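PDB 1TY0: putative exotoxin (superantigen) from Streptococcus pyogenes, which probably acts as a secreted superantigen toxin, engaging T-cell receptors through a surface that can also be used for dimerization, and binds zinc. Local coordinates for residues Tyr25-Asn29 with Ile40-Lys46; His36-Ile40 with Val52-Ser58; Gln68-Phe73 with Gly90-Ser94; Gly74-Ile78 with Arg183-Phe187. All blocks are in the same frame, centred on the assembly; numbering follows the deposited sequence.

Contact 1: residues Tyr25-Asn29 with Ile40-Lys46; sequences YTNCN and IDISSYK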
loop_
_atom_site.group_PDB
_atom_site.type_symbol
_atom_site.label_atom_id
_atom_site.label_comp_id
_atom_site.label_asym_id
_atom_site.label_seq_id
_atom_site.Cartn_x
_atom_site.Cartn_y
_atom_site.Cartn_z
ATOM N N TYR A 25 -7.111 9.698 4.899
ATOM C CA TYR A 25 -7.403 10.313 6.193
ATOM C C TYR A 25 -8.387 11.453 6.014
ATOM O O TYR A 25 -8.303 12.196 5.041
ATOM C CB TYR A 25 -6.114 10.844 6.823
ATOM C CG TYR A 25 -5.180 9.737 7.247
ATOM C CD1 TYR A 25 -5.393 9.043 8.431
ATOM C CD2 TYR A 25 -4.119 9.339 6.430
ATOM C CE1 TYR A 25 -4.579 7.976 8.799
ATOM C CE2 TYR A 25 -3.301 8.271 6.786
ATOM C CZ TYR A 25 -3.540 7.595 7.972
ATOM O OH TYR A 25 -2.768 6.513 8.326
ATOM N N THR A 26 -9.304 11.609 6.963
ATOM C CA THR A 26 -10.292 12.673 6.851
ATOM C C THR A 26 -10.227 13.701 7.978
ATOM O O THR A 26 -9.780 13.402 9.091
ATOM C CB THR A 26 -11.720 12.088 6.792
ATOM O OG1 THR A 26 -11.939 11.254 7.934
ATOM C CG2 THR A 26 -11.904 11.253 5.526
ATOM N N ASN A 27 -10.659 14.917 7.660
ATOM C CA ASN A 27 -10.709 16.026 8.612
ATOM C C ASN A 27 -9.351 16.310 9.257
ATOM O O ASN A 27 -9.219 16.325 10.480
ATOM C CB ASN A 27 -11.762 15.718 9.681
ATOM C CG ASN A 27 -12.048 16.904 10.580
ATOM O OD1 ASN A 27 -12.182 18.032 10.111
ATOM N ND2 ASN A 27 -12.159 16.648 11.877
ATOM N N CYS A 28 -8.353 16.553 8.414
ATOM C CA CYS A 28 -6.991 16.828 8.860
ATOM C C CYS A 28 -6.655 18.304 8.709
ATOM O O CYS A 28 -7.097 18.957 7.767
ATOM C CB CYS A 28 -6.003 16.010 8.037
ATOM S SG CYS A 28 -6.346 14.252 8.102
ATOM N N ASN A 29 -5.842 18.818 9.619
ATOM C CA ASN A 29 -5.477 20.229 9.581
ATOM C C ASN A 29 -4.297 20.567 8.684
ATOM O O ASN A 29 -3.268 19.886 8.708
ATOM C CB ASN A 29 -5.168 20.727 10.993
ATOM C CG ASN A 29 -4.945 22.222 11.041
ATOM O OD1 ASN A 29 -3.810 22.697 11.102
ATOM N ND2 ASN A 29 -6.033 22.975 10.996
ATOM N N ILE A 40 0.188 18.592 5.873
ATOM C CA ILE A 40 -0.991 18.243 6.661
ATOM C C ILE A 40 -0.691 17.331 7.840
ATOM O O ILE A 40 0.041 16.349 7.722
ATOM C CB ILE A 40 -2.043 17.539 5.764
ATOM C CG1 ILE A 40 -2.239 18.318 4.457
ATOM C CG2 ILE A 40 -3.346 17.372 6.516
ATOM C CD1 ILE A 40 -2.610 19.766 4.627
ATOM N N ASP A 41 -1.283 17.656 8.979
ATOM C CA ASP A 41 -1.081 16.880 10.185
ATOM C C ASP A 41 -2.034 15.692 10.333
ATOM O O ASP A 41 -3.249 15.845 10.218
ATOM C CB ASP A 41 -1.228 17.791 11.398
ATOM C CG ASP A 41 -0.902 17.087 12.698
ATOM O OD1 ASP A 41 -0.007 16.220 12.686
ATOM O OD2 ASP A 41 -1.524 17.409 13.733
ATOM N N ILE A 42 -1.480 14.506 10.567
ATOM C CA ILE A 42 -2.315 13.328 10.805
ATOM C C ILE A 42 -1.866 12.659 12.110
ATOM O O ILE A 42 -2.157 11.485 12.363
ATOM C CB ILE A 42 -2.254 12.305 9.632
ATOM C CG1 ILE A 42 -0.842 11.752 9.461
ATOM C CG2 ILE A 42 -2.725 12.973 8.349
ATOM C CD1 ILE A 42 -0.774 10.585 8.492
ATOM N N SER A 43 -1.174 13.429 12.949
ATOM C CA SER A 43 -0.652 12.922 14.220
ATOM C C SER A 43 -1.704 12.264 15.107
ATOM O O SER A 43 -1.424 11.254 15.759
ATOM C CB SER A 43 0.031 14.050 15.007
ATOM O OG SER A 43 1.128 14.594 14.291
ATOM N N SER A 44 -2.902 12.837 15.137
ATOM C CA SER A 44 -3.983 12.305 15.964
ATOM C C SER A 44 -4.335 10.863 15.609
ATOM O O SER A 44 -4.698 10.070 16.481
ATOM C CB SER A 44 -5.231 13.185 15.839
ATOM O OG SER A 44 -5.690 13.245 14.499
ATOM N N TYR A 45 -4.230 10.533 14.329
ATOM C CA TYR A 45 -4.521 9.187 13.838
ATOM C C TYR A 45 -3.402 8.212 14.176
ATOM O O TYR A 45 -3.646 7.047 14.493
ATOM C CB TYR A 45 -4.679 9.213 12.320
ATOM C CG TYR A 45 -5.990 9.751 11.822
ATOM C CD1 TYR A 45 -7.111 8.927 11.736
ATOM C CD2 TYR A 45 -6.103 11.067 11.379
ATOM C CE1 TYR A 45 -8.306 9.395 11.215
ATOM C CE2 TYR A 45 -7.296 11.546 10.857
ATOM C CZ TYR A 45 -8.392 10.703 10.776
ATOM O OH TYR A 45 -9.574 11.159 10.240
ATOM N N LYS A 46 -2.171 8.701 14.102
ATOM C CA LYS A 46 -0.981 7.893 14.350
ATOM C C LYS A 46 -0.538 7.806 15.807
ATOM O O LYS A 46 0.200 6.894 16.178
ATOM C CB LYS A 46 0.181 8.446 13.518
ATOM C CG LYS A 46 -0.021 8.348 12.018
ATOM C CD LYS A 46 0.131 6.912 11.560
ATOM C CE LYS A 46 0.043 6.783 10.058
ATOM N NZ LYS A 46 0.296 5.369 9.663
HETATM O O HOH W 1 -5.099 17.055 11.925
#

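Contact 2: residues His36-Ile40 with Val52-Ser58; sequences HDFYI and VDSEVES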
loop_
_atom_site.group_PDB
_atom_site.type_symbol
_atom_site.label_atom_id
_atom_site.label_comp_id
_atom_site.label_asym_id
_atom_site.label_seq_id
_atom_site.Cartn_x
_atom_site.Cartn_y
_atom_site.Cartn_z
ATOM N N HIS A 36 4.107 24.899 -3.628
ATOM C CA HIS A 36 3.704 23.661 -4.279
ATOM C C HIS A 36 3.469 22.468 -3.354
ATOM O O HIS A 36 3.330 21.335 -3.827
ATOM C CB HIS A 36 4.737 23.280 -5.345
ATOM C CG HIS A 36 4.846 24.275 -6.459
ATOM N ND1 HIS A 36 5.515 25.474 -6.326
ATOM C CD2 HIS A 36 4.336 24.268 -7.713
ATOM C CE1 HIS A 36 5.412 26.160 -7.451
ATOM N NE2 HIS A 36 4.700 25.451 -8.308
ATOM N N ASP A 37 3.419 22.710 -2.047
ATOM C CA ASP A 37 3.193 21.616 -1.101
ATOM C C ASP A 37 2.205 21.926 0.013
ATOM O O ASP A 37 2.143 23.046 0.524
ATOM C CB ASP A 37 4.509 21.193 -0.438
ATOM C CG ASP A 37 5.453 20.494 -1.387
ATOM O OD1 ASP A 37 6.115 21.199 -2.176
ATOM O OD2 ASP A 37 5.537 19.239 -1.345
ATOM N N PHE A 38 1.431 20.906 0.380
ATOM C CA PHE A 38 0.490 20.989 1.490
ATOM C C PHE A 38 1.202 20.205 2.589
ATOM O O PHE A 38 1.688 19.107 2.326
ATOM C CB PHE A 38 -0.804 20.210 1.217
ATOM C CG PHE A 38 -1.740 20.847 0.233
ATOM C CD1 PHE A 38 -2.715 21.741 0.663
ATOM C CD2 PHE A 38 -1.698 20.493 -1.113
ATOM C CE1 PHE A 38 -3.645 22.271 -0.235
ATOM C CE2 PHE A 38 -2.623 21.020 -2.019
ATOM C CZ PHE A 38 -3.597 21.910 -1.573
ATOM N N TYR A 39 1.296 20.754 3.798
ATOM C CA TYR A 39 1.882 19.998 4.903
ATOM C C TYR A 39 0.719 19.812 5.858
ATOM O O TYR A 39 0.310 20.746 6.545
ATOM C CB TYR A 39 3.041 20.757 5.548
ATOM C CG TYR A 39 4.268 20.708 4.674
ATOM C CD1 TYR A 39 4.965 19.511 4.492
ATOM C CD2 TYR A 39 4.676 21.826 3.953
ATOM C CE1 TYR A 39 6.034 19.429 3.607
ATOM C CE2 TYR A 39 5.744 21.754 3.060
ATOM C CZ TYR A 39 6.414 20.553 2.891
ATOM O OH TYR A 39 7.455 20.464 1.991
ATOM N N ILE A 40 0.188 18.592 5.873
ATOM C CA ILE A 40 -0.991 18.243 6.661
ATOM C C ILE A 40 -0.691 17.331 7.840
ATOM O O ILE A 40 0.041 16.349 7.722
ATOM C CB ILE A 40 -2.043 17.539 5.764
ATOM C CG1 ILE A 40 -2.239 18.318 4.457
ATOM C CG2 ILE A 40 -3.346 17.372 6.516
ATOM C CD1 ILE A 40 -2.610 19.766 4.627
ATOM N N VAL A 52 1.599 14.539 6.288
ATOM C CA VAL A 52 1.484 14.152 4.894
ATOM C C VAL A 52 1.934 15.341 4.067
ATOM O O VAL A 52 1.489 16.468 4.294
ATOM C CB VAL A 52 0.032 13.810 4.516
ATOM C CG1 VAL A 52 -0.078 13.571 3.000
ATOM C CG2 VAL A 52 -0.423 12.570 5.276
ATOM N N ASP A 53 2.847 15.092 3.136
ATOM C CA ASP A 53 3.319 16.132 2.236
ATOM C C ASP A 53 2.692 15.876 0.880
ATOM O O ASP A 53 3.029 14.904 0.209
ATOM C CB ASP A 53 4.839 16.107 2.079
ATOM C CG ASP A 53 5.301 16.908 0.870
ATOM O OD1 ASP A 53 4.676 17.955 0.583
ATOM O OD2 ASP A 53 6.277 16.496 0.207
ATOM N N SER A 54 1.766 16.742 0.485
ATOM C CA SER A 54 1.118 16.604 -0.810
ATOM C C SER A 54 1.732 17.621 -1.760
ATOM O O SER A 54 1.592 18.822 -1.560
ATOM C CB SER A 54 -0.385 16.866 -0.697
ATOM O OG SER A 54 -0.969 16.857 -1.990
ATOM N N GLU A 55 2.409 17.135 -2.791
ATOM C CA GLU A 55 3.039 18.016 -3.767
ATOM C C GLU A 55 2.088 18.225 -4.941
ATOM O O GLU A 55 1.523 17.267 -5.470
ATOM C CB GLU A 55 4.347 17.395 -4.246
ATOM C CG GLU A 55 5.147 18.277 -5.188
ATOM C CD GLU A 55 6.421 17.603 -5.650
ATOM O OE1 GLU A 55 7.271 17.282 -4.788
ATOM O OE2 GLU A 55 6.571 17.389 -6.875
ATOM N N VAL A 56 1.913 19.479 -5.345
ATOM C CA VAL A 56 1.005 19.787 -6.441
ATOM C C VAL A 56 1.561 20.778 -7.455
ATOM O O VAL A 56 2.665 21.309 -7.301
ATOM C CB VAL A 56 -0.337 20.346 -5.910
ATOM C CG1 VAL A 56 -1.088 19.264 -5.130
ATOM C CG2 VAL A 56 -0.085 21.554 -5.009
ATOM N N GLU A 57 0.780 21.004 -8.505
ATOM C CA GLU A 57 1.146 21.944 -9.552
ATOM C C GLU A 57 0.936 23.362 -9.039
ATOM O O GLU A 57 0.353 23.567 -7.974
ATOM C CB GLU A 57 0.298 21.686 -10.804
ATOM C CG GLU A 57 0.818 20.538 -11.659
ATOM C CD GLU A 57 -0.138 20.134 -12.774
ATOM O OE1 GLU A 57 -0.906 20.994 -13.257
ATOM O OE2 GLU A 57 -0.108 18.950 -13.177
ATOM N N SER A 58 1.418 24.342 -9.796
ATOM C CA SER A 58 1.296 25.737 -9.401
ATOM C C SER A 58 -0.156 26.183 -9.212
ATOM O O SER A 58 -1.074 25.638 -9.826
ATOM C CB SER A 58 1.959 26.631 -10.454
ATOM O OG SER A 58 3.276 26.195 -10.745
HETATM O O HOH W 2 7.851 20.656 -4.065
#

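Contact 3: residues Gln68-Phe73 with Gly90-Ser94; sequences QKVNIF and GVTPS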
loop_
_atom_site.group_PDB
_atom_site.type_symbol
_atom_site.label_atom_id
_atom_site.label_comp_id
_atom_site.label_asym_id
_atom_site.label_seq_id
_atom_site.Cartn_x
_atom_site.Cartn_y
_atom_site.Cartn_z
ATOM N N GLN A 68 -7.062 25.102 7.675
ATOM C CA GLN A 68 -8.320 24.709 7.062
ATOM C C GLN A 68 -8.294 23.188 7.208
ATOM O O GLN A 68 -7.217 22.585 7.195
ATOM C CB GLN A 68 -8.323 25.080 5.576
ATOM C CG GLN A 68 -9.570 24.673 4.809
ATOM C CD GLN A 68 -9.454 24.956 3.316
ATOM O OE1 GLN A 68 -8.608 25.747 2.881
ATOM N NE2 GLN A 68 -10.314 24.317 2.522
ATOM N N LYS A 69 -9.461 22.572 7.370
ATOM C CA LYS A 69 -9.536 21.123 7.492
ATOM C C LYS A 69 -9.692 20.529 6.101
ATOM O O LYS A 69 -10.455 21.038 5.276
ATOM C CB LYS A 69 -10.723 20.713 8.368
ATOM C CG LYS A 69 -10.602 21.136 9.824
ATOM C CD LYS A 69 -9.382 20.509 10.477
ATOM C CE LYS A 69 -9.251 20.932 11.937
ATOM N NZ LYS A 69 -9.050 22.399 12.079
ATOM N N VAL A 70 -8.958 19.457 5.833
ATOM C CA VAL A 70 -9.028 18.811 4.532
ATOM C C VAL A 70 -9.044 17.300 4.645
ATOM O O VAL A 70 -8.725 16.733 5.693
ATOM C CB VAL A 70 -7.820 19.194 3.642
ATOM C CG1 VAL A 70 -7.831 20.689 3.348
ATOM C CG2 VAL A 70 -6.521 18.799 4.328
ATOM N N ASN A 71 -9.445 16.658 3.553
ATOM C CA ASN A 71 -9.450 15.208 3.474
ATOM C C ASN A 71 -8.315 14.826 2.548
ATOM O O ASN A 71 -7.985 15.559 1.610
ATOM C CB ASN A 71 -10.767 14.693 2.910
ATOM C CG ASN A 71 -11.923 14.939 3.851
ATOM O OD1 ASN A 71 -11.764 14.847 5.064
ATOM N ND2 ASN A 71 -13.094 15.243 3.298
ATOM N N ILE A 72 -7.724 13.670 2.814
ATOM C CA ILE A 72 -6.613 13.192 2.021
ATOM C C ILE A 72 -6.895 11.816 1.448
ATOM O O ILE A 72 -7.325 10.911 2.165
ATOM C CB ILE A 72 -5.335 13.048 2.876
ATOM C CG1 ILE A 72 -4.951 14.396 3.481
ATOM C CG2 ILE A 72 -4.199 12.470 2.022
ATOM C CD1 ILE A 72 -3.836 14.297 4.512
ATOM N N PHE A 73 -6.673 11.676 0.149
ATOM C CA PHE A 73 -6.789 10.377 -0.504
ATOM C C PHE A 73 -5.748 10.429 -1.600
ATOM O O PHE A 73 -6.002 10.930 -2.702
ATOM C CB PHE A 73 -8.160 10.115 -1.122
ATOM C CG PHE A 73 -8.371 8.666 -1.473
ATOM C CD1 PHE A 73 -7.764 8.118 -2.598
ATOM C CD2 PHE A 73 -9.101 7.832 -0.634
ATOM C CE1 PHE A 73 -7.877 6.756 -2.877
ATOM C CE2 PHE A 73 -9.221 6.467 -0.908
ATOM C CZ PHE A 73 -8.604 5.932 -2.033
ATOM N N GLY A 90 -4.473 14.853 -4.141
ATOM C CA GLY A 90 -5.333 14.093 -3.245
ATOM C C GLY A 90 -5.922 14.892 -2.091
ATOM O O GLY A 90 -6.454 14.322 -1.144
ATOM N N VAL A 91 -5.859 16.214 -2.182
ATOM C CA VAL A 91 -6.342 17.067 -1.097
ATOM C C VAL A 91 -7.630 17.813 -1.430
ATOM O O VAL A 91 -7.689 18.540 -2.412
ATOM C CB VAL A 91 -5.255 18.092 -0.716
ATOM C CG1 VAL A 91 -5.752 19.010 0.393
ATOM C CG2 VAL A 91 -3.991 17.353 -0.276
ATOM N N THR A 92 -8.650 17.626 -0.595
ATOM C CA THR A 92 -9.941 18.280 -0.788
ATOM C C THR A 92 -10.430 18.931 0.497
ATOM O O THR A 92 -10.062 18.530 1.601
ATOM C CB THR A 92 -11.039 17.281 -1.232
ATOM O OG1 THR A 92 -11.089 16.183 -0.306
ATOM C CG2 THR A 92 -10.762 16.772 -2.638
ATOM N N PRO A 93 -11.277 19.956 0.367
ATOM C CA PRO A 93 -11.796 20.627 1.557
ATOM C C PRO A 93 -12.715 19.667 2.301
ATOM O O PRO A 93 -13.503 18.955 1.676
ATOM C CB PRO A 93 -12.578 21.807 0.978
ATOM C CG PRO A 93 -11.911 22.064 -0.335
ATOM C CD PRO A 93 -11.665 20.674 -0.858
ATOM N N SER A 94 -12.597 19.622 3.624
ATOM C CA SER A 94 -13.470 18.775 4.432
ATOM C C SER A 94 -14.589 19.724 4.842
ATOM O O SER A 94 -14.366 20.633 5.639
ATOM C CB SER A 94 -12.737 18.265 5.674
ATOM O OG SER A 94 -13.581 17.426 6.443
HETATM O O HOH W 3 -12.387 23.056 4.693
HETATM O O HOH W 4 -13.537 16.304 0.610
#

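Contact 4: residues Gly74-Ile78 with Arg183-Phe187; sequences GLPYI and RSDIF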
loop_
_atom_site.group_PDB
_atom_site.type_symbol
_atom_site.label_atom_id
_atom_site.label_comp_id
_atom_site.label_asym_id
_atom_site.label_seq_id
_atom_site.Cartn_x
_atom_site.Cartn_y
_atom_site.Cartn_z
ATOM N N GLY A 74 -4.564 9.923 -1.285
ATOM C CA GLY A 74 -3.484 9.948 -2.251
ATOM C C GLY A 74 -2.691 8.665 -2.263
ATOM O O GLY A 74 -2.627 7.947 -1.260
ATOM N N LEU A 75 -2.080 8.373 -3.405
ATOM C CA LEU A 75 -1.285 7.158 -3.530
ATOM C C LEU A 75 0.171 7.500 -3.259
ATOM O O LEU A 75 0.746 8.371 -3.920
ATOM C CB LEU A 75 -1.463 6.565 -4.933
ATOM C CG LEU A 75 -2.929 6.438 -5.370
ATOM C CD1 LEU A 75 -3.010 5.784 -6.753
ATOM C CD2 LEU A 75 -3.703 5.619 -4.347
ATOM N N PRO A 76 0.791 6.835 -2.266
ATOM C CA PRO A 76 2.197 7.117 -1.948
ATOM C C PRO A 76 3.116 6.696 -3.088
ATOM O O PRO A 76 2.947 5.617 -3.652
ATOM C CB PRO A 76 2.429 6.299 -0.681
ATOM C CG PRO A 76 1.573 5.083 -0.923
ATOM C CD PRO A 76 0.285 5.706 -1.460
ATOM N N TYR A 77 4.087 7.541 -3.428
ATOM C CA TYR A 77 4.997 7.216 -4.523
ATOM C C TYR A 77 6.416 6.893 -4.058
ATOM O O TYR A 77 7.246 6.405 -4.834
ATOM C CB TYR A 77 5.013 8.359 -5.550
ATOM C CG TYR A 77 5.472 9.699 -5.016
ATOM C CD1 TYR A 77 6.829 10.016 -4.938
ATOM C CD2 TYR A 77 4.550 10.653 -4.595
ATOM C CE1 TYR A 77 7.254 11.255 -4.455
ATOM C CE2 TYR A 77 4.963 11.894 -4.107
ATOM C CZ TYR A 77 6.314 12.189 -4.040
ATOM O OH TYR A 77 6.725 13.413 -3.554
ATOM N N ILE A 78 6.693 7.159 -2.790
ATOM C CA ILE A 78 8.008 6.879 -2.234
ATOM C C ILE A 78 7.909 6.833 -0.719
ATOM O O ILE A 78 7.040 7.478 -0.135
ATOM C CB ILE A 78 9.032 7.966 -2.641
ATOM C CG1 ILE A 78 10.450 7.496 -2.328
ATOM C CG2 ILE A 78 8.753 9.268 -1.903
ATOM C CD1 ILE A 78 10.937 6.386 -3.232
ATOM N N ARG A 183 6.174 4.465 -9.814
ATOM C CA ARG A 183 4.919 4.973 -9.276
ATOM C C ARG A 183 4.920 6.494 -9.339
ATOM O O ARG A 183 3.899 7.107 -9.641
ATOM C CB ARG A 183 4.704 4.495 -7.838
ATOM C CG ARG A 183 3.984 3.162 -7.768
ATOM C CD ARG A 183 3.878 2.634 -6.343
ATOM N NE ARG A 183 3.114 1.391 -6.320
ATOM C CZ ARG A 183 3.221 0.457 -5.380
ATOM N NH1 ARG A 183 4.068 0.614 -4.369
ATOM N NH2 ARG A 183 2.478 -0.638 -5.453
ATOM N N SER A 184 6.072 7.099 -9.067
ATOM C CA SER A 184 6.187 8.550 -9.126
ATOM C C SER A 184 5.817 9.037 -10.525
ATOM O O SER A 184 5.051 9.988 -10.673
ATOM C CB SER A 184 7.612 8.993 -8.801
ATOM O OG SER A 184 7.727 10.402 -8.881
ATOM N N ASP A 185 6.368 8.388 -11.549
ATOM C CA ASP A 185 6.078 8.779 -12.932
ATOM C C ASP A 185 4.590 8.692 -13.246
ATOM O O ASP A 185 4.020 9.612 -13.837
ATOM C CB ASP A 185 6.815 7.883 -13.935
ATOM C CG ASP A 185 8.319 8.019 -13.863
ATOM O OD1 ASP A 185 8.815 9.127 -13.570
ATOM O OD2 ASP A 185 9.004 7.013 -14.126
ATOM N N ILE A 186 3.971 7.582 -12.848
ATOM C CA ILE A 186 2.555 7.339 -13.121
ATOM C C ILE A 186 1.596 8.196 -12.307
ATOM O O ILE A 186 0.534 8.589 -12.796
ATOM C CB ILE A 186 2.213 5.841 -12.903
ATOM C CG1 ILE A 186 2.977 4.987 -13.923
ATOM C CG2 ILE A 186 0.714 5.603 -13.065
ATOM C CD1 ILE A 186 2.987 3.507 -13.613
ATOM N N PHE A 187 1.968 8.500 -11.070
ATOM C CA PHE A 187 1.109 9.296 -10.200
ATOM C C PHE A 187 1.275 10.809 -10.360
ATOM O O PHE A 187 0.449 11.572 -9.872
ATOM C CB PHE A 187 1.348 8.934 -8.725
ATOM C CG PHE A 187 1.073 7.494 -8.378
ATOM C CD1 PHE A 187 0.330 6.669 -9.222
ATOM C CD2 PHE A 187 1.537 6.973 -7.169
ATOM C CE1 PHE A 187 0.056 5.344 -8.865
ATOM C CE2 PHE A 187 1.270 5.655 -6.803
ATOM C CZ PHE A 187 0.527 4.838 -7.652
HETATM O O HOH W 5 4.387 3.317 -3.124
HETATM O O HOH W 6 8.229 5.992 -7.367
#

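Contact 1: residues Tyr25-Asn29 with Ile40-Lys46
In the OB-fold domain of this superantigen, the second strand of the hairpin 28-33/37-41 runs out into the short helix 43-46, which folds back over the corner where strand 23-26 gives way to strand 28-33. I40 packs its CG2 3.4 Å from C28 CB. D41 N donates to N29 O (3.0 Å), and a water ties D41 O (2.8 Å) to N29 N (3.0 Å). D41 then turns the chain: its OD1 accepts from S43 N (3.0 Å) and S43 OG (2.6 Å), the former closing an Asx turn. I42, at the N-cap position, drops its CD1 over the face of the Y25 ring, a CH-pi contact 4.2 Å from the centroid. Y45 offers its own ring face to the edge of Y25, a T-shaped pair with centroids 4.9 Å apart and planes at 64°, and its OH reaches the corner itself, donating a short 2.5 Å hydrogen bond to T26 O. K46 NZ hydrogen-bonds Y85 OH, while K46 CE lies 3.3 Å from Y25 OH.

Contact 2: residues His36-Ile40 with Val52-Ser58
This is an antiparallel strand pairing inside the OB-fold domain, strand 37-41 lying against strand 51-55, with the short helix 43-46 in the connection between them. The axes of residues 37-40 and 52-55 approach to 4.6 Å, with 164° between their directions. Two hydrogen-bonded pairs carry it: F38 and S54 exchange F38 N to S54 O (2.9 Å) and S54 N to F38 O (3.0 Å), and I40 and V52 exchange I40 N to V52 O (2.9 Å) and V52 N to I40 O (2.8 Å). V56 N to H36 O (2.8 Å) carries the ladder past the strand end, where H36 NE2 and S58 OG also share a hydrogen bond of 2.9 Å. F38, I40, V52 and S54 point to the inner, mostly apolar face, where F38 CE2 meets V56 CG1 at 3.9 Å, I40 and V52 meet I72, and S54 OG bonds G89 O. The other face carries D37, D53 and E55 beside Y39: D37 OD2 sits 2.5 Å from D53 OD1, and E55 is drawn off to a salt bridge with K191. Strand 51-55 also pairs in parallel with strand 84-93, continuing the curled sheet of the OB-fold barrel.

Contact 3: residues Gln68-Phe73 with Gly90-Ser94
Q68 opens the segment at the edge of the pairing, its NE2 3.7 Å from P93 CB and linked through a water to K69 O and S94 O, while its OE1 accepts from T65 N. K69 O takes the first direct bond, from S94 N at 3.1 Å. V70 packs beside V91 (V70 CB to V91 CG1 3.9 Å), joining I40 in the apolar interior. N71 forms the hydrogen-bonded pair with T92: N71 N gives to T92 O at 2.8 Å and T92 N to N71 O at 3.1 Å. The N71 amide also binds N98 and the backbone of N27. I72 lies opposite V91 in a non-hydrogen-bonded pair, and F73 N closes the ladder on G90 O at 3.0 Å. G90 has positive phi, and a CB there would clash with F73 O. Strands 69-74 and 84-93 thus form an antiparallel hairpin of the OB-fold sheet; backbone bonds set its register, while I72 and V91 share an apolar face and N71 and T92 make the other polar, one bound water bridging N71 ND2 and T92 OG1 to P93 O.

Contact 4: residues Gly74-Ile78 with Arg183-Phe187
F187 presents a ring face to L75, whose CB lies over it in a CH-pi contact, 3.8 Å from the centroid and 3.4 Å from CE2. Along the rim of the same ring comes P76 O, 3.6 Å from CE2, and Y77 CB rests 4.1 Å from CD2. One helical turn back, S184 CA is 3.8 Å from Y77 CB, the level at which the two backbones draw closest (4.9 Å between the CA atoms). The direct contacts are van der Waals in kind; polar links run through water. One water receives R183 NH1 (3.0 Å) and donates to P76 O (2.8 Å), and another receives S184 N (3.0 Å) and donates to Y77 O (2.7 Å), so the loop carbonyls are satisfied beside the start of the helix. Around this seam, Y18 of helix 5-18 meets F187 edge-to-face, S184 OG bonds Y88 OH, and the R183 guanidinium binds Y16 O and A17 O as well as E19 O of the second subunit. The loop after strand 69-74 belongs to the OB-fold domain, and helix 183-187 to the beta-grasp domain. Their packing is part of the interdomain interface of the two-domain fold shared by staphylococcal and streptococcal superantigens.

Overall arrangement
Contacts 1, 2 and 3 are parts of one curled OB-fold sheet. Contacts 1 and 2 share I40 and strand 37-41, and I42 CD1 of the first packs 3.8 Å from V52 CG2 of the second. Contact 3 closes the interior from across the barrel: I72 CD1 lies 3.7 Å from I40 CG2, and F38 CE1 3.9 Å from V91 CG1. It also abuts contact 1, about 10 Å away between centres, through strand 69-74. That strand runs on into the loop of contact 4, which packs against helix 183-187 of the beta-grasp domain; the centre of contact 4 is about 13 Å from that of contact 2, where E55 OE1 comes 4.1 Å from Y77 OH. All four lie away from the zinc-binding residues H169, H203 and D205, which carry no metal in this chain.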